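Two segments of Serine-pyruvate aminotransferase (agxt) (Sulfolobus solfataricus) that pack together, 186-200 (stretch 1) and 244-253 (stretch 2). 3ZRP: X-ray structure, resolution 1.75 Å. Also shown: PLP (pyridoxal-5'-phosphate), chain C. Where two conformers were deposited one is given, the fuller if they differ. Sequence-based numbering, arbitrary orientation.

Stretch 1 186-200: ASQKALGSAAGLGLL
Stretch 2 244-253: PPVHVILQLA

Stretch 1 is a loop that carries the cofactor lysine and then runs into a strand that takes in Leu197 to Leu200 and continues later in the chain; stretch 2 is two prolines, then a helix from Val246 through Ala253 that continues beyond it, with Pro245 at the N-cap position. The strand and helix axes approach to 10.5 Å, with 54° between their N-to-C directions. No direct hydrogen bond joins the stretches. Apolar packing holds them together, with 483 Å² buried summed over both sides, and one water bridges the backbones.

Ala186 lies out of reach of the helix. Ser187 (chi1 p, 53°) ties the loop together: its N donates to Leu197 O at 3.1 Å, its O accepts from Ser193 N at 3.0 Å, and its OG donates to Ala194 O at 2.7 Å while taking a weak bond from Leu197 N at 3.3 Å. A small hydroxyl suits this place, because it serves backbone groups that the loop brings close together.

Gln188 and Lys189 face the cofactor, as befits an aminotransferase. Gln188 (p, m, chi3 -3°) donates from NE2 to PLP O1P at 3.0 Å, whereas Lys189 (m, t, t, t) is covalently bonded through NZ to PLP C4A at 1.4 Å. Lys189 also opens a type I turn that ends at Gly192, with Ala190 at -70/-17 and Leu191 at -73/-23, closed by Gly192 N to Lys189 O at 2.8 Å. Leu191 (m, t) points toward the helix and brings CD1 to 4.5 Å from Leu252 CD1. Gly192 has phi/psi 66/35, a positive phi that favours glycine.

The chain then extends. Ser193 (-111/-177, chi1 t) has its CA 5.7 Å from Leu252 CA. Next, Ala194 CA (-74/150) lies 6.1 Å from Val248 CA. Ser193 OG sits 3.4 Å from Leu252 N, but at a poor angle for bonding; that amide instead donates to Val248 O at 2.9 Å within the helix. Ser193 OG donates to a water at 2.5 Å, which in turn donates to Ala194 O and Val248 O, both at 2.9 Å, linking the two backbones. Ala194 CB fits 3.4 Å from Gln251 OE1 (m, t, chi3 -48°), a close approach for its small methyl.

Ala195 (-71/153) points its CB away, yet its O lies 3.6 Å from Val248 CG1. Gly196, at 132/0, adopts angles that call for glycine: a CB would jam against the preceding carbonyl and point toward Val248 CG1. Gly196 O meets Pro245 CG at 3.6 Å.

Leu197 (-130/135; m, t) is the centre of the contact. Leu197 CD2 lies 3.7 Å from Pro245 CD, Leu197 CG 3.6 Å from Val248 CG1 (Val248 chi1 t), and Leu197 CD1 3.6 Å from Ile249 CG1 (m, t) and 3.7 Å from Leu252 CD2 (t, p). A branched aliphatic chain can touch all four, excluding water without needing polar partners. Gly198 and Leu200 do not touch the helix, but between them Leu199 (m, p) points toward it, with CD2 3.9 Å from Leu252 CD2.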

# COMPACT_ATOMS: atom_id res chain seq x y z
N ALA A 186 -1.00 9.23 8.10
CA ALA A 186 -0.55 8.70 6.80
C ALA A 186 0.80 9.31 6.47
O ALA A 186 1.19 10.30 7.08
CB ALA A 186 -1.57 9.03 5.70
N SER A 187 1.51 8.75 5.48
CA SER A 187 2.82 9.27 5.14
C SER A 187 2.83 10.61 4.38
O SER A 187 3.78 11.39 4.47
CB SER A 187 3.66 8.20 4.43
OG SER A 187 3.00 7.64 3.31
N GLN A 188 1.76 10.87 3.64
CA GLN A 188 1.78 11.92 2.61
C GLN A 188 1.19 13.26 3.00
O GLN A 188 1.08 14.15 2.14
CB GLN A 188 1.10 11.42 1.31
CG GLN A 188 -0.47 11.40 1.30
CD GLN A 188 -1.11 10.25 2.13
OE1 GLN A 188 -0.42 9.39 2.70
NE2 GLN A 188 -2.44 10.28 2.24
N LYS A 189 0.78 13.43 4.26
CA LYS A 189 0.14 14.72 4.60
C LYS A 189 1.12 15.65 5.36
O LYS A 189 2.13 16.09 4.75
CB LYS A 189 -1.29 14.54 5.18
CG LYS A 189 -2.32 14.00 4.09
CD LYS A 189 -3.85 14.12 4.36
CE LYS A 189 -4.73 13.21 3.39
NZ LYS A 189 -6.26 13.21 3.59
N ALA A 190 0.90 15.92 6.65
CA ALA A 190 1.78 16.88 7.35
C ALA A 190 3.20 16.36 7.59
O ALA A 190 4.12 17.15 7.85
CB ALA A 190 1.13 17.40 8.63
N LEU A 191 3.39 15.04 7.48
CA LEU A 191 4.72 14.45 7.53
C LEU A 191 5.48 14.75 6.24
O LEU A 191 6.71 14.74 6.23
CB LEU A 191 4.66 12.94 7.78
CG LEU A 191 4.00 12.53 9.10
CD1 LEU A 191 3.89 11.02 9.23
CD2 LEU A 191 4.77 13.13 10.33
N GLY A 192 4.74 15.03 5.16
CA GLY A 192 5.34 15.50 3.89
C GLY A 192 6.22 14.47 3.19
O GLY A 192 7.21 14.83 2.57
N SER A 193 5.86 13.18 3.29
CA SER A 193 6.62 12.13 2.59
C SER A 193 5.81 11.54 1.44
O SER A 193 4.70 11.99 1.14
CB SER A 193 7.04 11.04 3.57
OG SER A 193 7.97 10.19 2.93
N ALA A 194 6.35 10.53 0.76
CA ALA A 194 5.62 9.94 -0.37
C ALA A 194 4.44 9.07 0.14
O ALA A 194 4.53 8.48 1.22
CB ALA A 194 6.57 9.11 -1.22
N ALA A 195 3.37 8.98 -0.65
CA ALA A 195 2.16 8.21 -0.30
C ALA A 195 2.39 6.71 -0.35
O ALA A 195 3.28 6.24 -1.08
CB ALA A 195 1.00 8.60 -1.24
N GLY A 196 1.60 5.96 0.44
CA GLY A 196 1.66 4.49 0.44
C GLY A 196 1.74 3.79 1.79
O GLY A 196 1.76 2.56 1.85
N LEU A 197 1.75 4.57 2.87
CA LEU A 197 1.86 4.04 4.24
C LEU A 197 0.80 4.62 5.16
O LEU A 197 0.56 5.83 5.16
CB LEU A 197 3.24 4.35 4.82
CG LEU A 197 4.45 3.81 4.06
CD1 LEU A 197 5.76 4.41 4.67
CD2 LEU A 197 4.47 2.29 4.08
N GLY A 198 0.17 3.74 5.95
CA GLY A 198 -0.63 4.16 7.09
C GLY A 198 0.26 4.00 8.32
O GLY A 198 1.15 3.14 8.29
N LEU A 199 0.09 4.85 9.33
CA LEU A 199 0.96 4.82 10.52
C LEU A 199 0.13 4.83 11.79
O LEU A 199 -0.81 5.60 11.92
CB LEU A 199 1.91 6.02 10.54
CG LEU A 199 3.07 6.08 9.55
CD1 LEU A 199 2.56 6.47 8.22
CD2 LEU A 199 4.11 7.09 10.03
N LEU A 200 0.47 3.98 12.76
CA LEU A 200 -0.36 3.85 13.97
C LEU A 200 0.52 3.82 15.20
O LEU A 200 1.60 3.31 15.13
CB LEU A 200 -1.22 2.56 13.91
CG LEU A 200 -2.20 2.47 12.71
CD1 LEU A 200 -1.62 1.55 11.58
CD2 LEU A 200 -3.56 2.00 13.12
N PRO A 244 6.27 -4.98 2.21
CA PRO A 244 5.92 -3.58 2.46
C PRO A 244 6.44 -2.64 1.35
O PRO A 244 7.31 -3.06 0.54
CB PRO A 244 6.67 -3.27 3.79
CG PRO A 244 7.89 -4.09 3.67
CD PRO A 244 7.49 -5.37 2.97
N PRO A 245 5.97 -1.37 1.33
CA PRO A 245 6.47 -0.47 0.32
C PRO A 245 7.90 -0.00 0.69
O PRO A 245 8.08 1.07 1.32
CB PRO A 245 5.45 0.68 0.31
CG PRO A 245 4.23 0.13 1.05
CD PRO A 245 4.86 -0.76 2.08
N VAL A 246 8.89 -0.80 0.28
CA VAL A 246 10.29 -0.69 0.78
C VAL A 246 10.84 0.74 0.59
O VAL A 246 11.32 1.38 1.56
CB VAL A 246 11.19 -1.79 0.13
CG1 VAL A 246 12.67 -1.53 0.35
CG2 VAL A 246 10.82 -3.19 0.67
N HIS A 247 10.76 1.25 -0.64
CA HIS A 247 11.32 2.56 -0.97
C HIS A 247 10.53 3.73 -0.37
O HIS A 247 11.09 4.79 -0.07
CB HIS A 247 11.56 2.68 -2.47
CG HIS A 247 12.60 1.73 -2.99
ND1 HIS A 247 12.33 0.40 -3.27
CD2 HIS A 247 13.92 1.90 -3.25
CE1 HIS A 247 13.44 -0.19 -3.68
NE2 HIS A 247 14.42 0.70 -3.67
N VAL A 248 9.22 3.53 -0.18
CA VAL A 248 8.37 4.54 0.46
C VAL A 248 8.80 4.69 1.92
O VAL A 248 8.77 5.78 2.48
CB VAL A 248 6.88 4.15 0.35
CG1 VAL A 248 5.98 5.15 1.07
CG2 VAL A 248 6.48 4.10 -1.11
N ILE A 249 9.17 3.58 2.54
CA ILE A 249 9.62 3.58 3.94
C ILE A 249 11.01 4.24 4.09
O ILE A 249 11.30 4.90 5.11
CB ILE A 249 9.62 2.16 4.53
CG1 ILE A 249 8.16 1.69 4.76
CG2 ILE A 249 10.35 2.11 5.89
CD1 ILE A 249 7.98 0.20 5.02
N LEU A 250 11.88 4.06 3.09
CA LEU A 250 13.18 4.77 3.06
C LEU A 250 12.94 6.29 3.01
O LEU A 250 13.59 7.06 3.75
CB LEU A 250 13.99 4.34 1.82
CG LEU A 250 14.46 2.88 1.70
CD1 LEU A 250 15.24 2.65 0.40
CD2 LEU A 250 15.26 2.48 2.91
N GLN A 251 12.02 6.71 2.13
CA GLN A 251 11.64 8.12 2.04
C GLN A 251 11.09 8.63 3.38
O GLN A 251 11.46 9.72 3.85
CB GLN A 251 10.66 8.35 0.88
CG GLN A 251 11.31 8.12 -0.49
CD GLN A 251 10.32 7.97 -1.65
OE1 GLN A 251 9.35 7.23 -1.57
NE2 GLN A 251 10.60 8.65 -2.76
N LEU A 252 10.21 7.84 4.01
CA LEU A 252 9.64 8.17 5.32
C LEU A 252 10.72 8.39 6.40
O LEU A 252 10.61 9.31 7.22
CB LEU A 252 8.59 7.12 5.80
CG LEU A 252 7.90 7.41 7.16
CD1 LEU A 252 7.08 8.73 7.13
CD2 LEU A 252 7.02 6.25 7.65
N ALA A 253 11.76 7.56 6.42
CA ALA A 253 12.82 7.70 7.46
C ALA A 253 13.56 9.04 7.33
O ALA A 253 13.94 9.68 8.33
CB ALA A 253 13.79 6.52 7.39
N1 PLP C . -8.63 11.01 7.33
C2 PLP C . -8.38 12.33 7.00
C2A PLP C . -8.64 13.39 8.03
C3 PLP C . -7.86 12.66 5.73
O3 PLP C . -7.60 13.84 5.47
C4 PLP C . -7.59 11.67 4.79
C4A PLP C . -7.00 12.06 3.43
C5 PLP C . -7.89 10.33 5.15
C6 PLP C . -8.39 10.01 6.43
C5A PLP C . -7.68 9.17 4.23
O4P PLP C . -6.30 8.90 3.96
P PLP C . -5.81 8.08 2.69
O1P PLP C . -4.33 8.09 2.87
O2P PLP C . -6.29 8.93 1.55
O3P PLP C . -6.49 6.77 2.83
O HOH W 1 6.90 7.93 2.78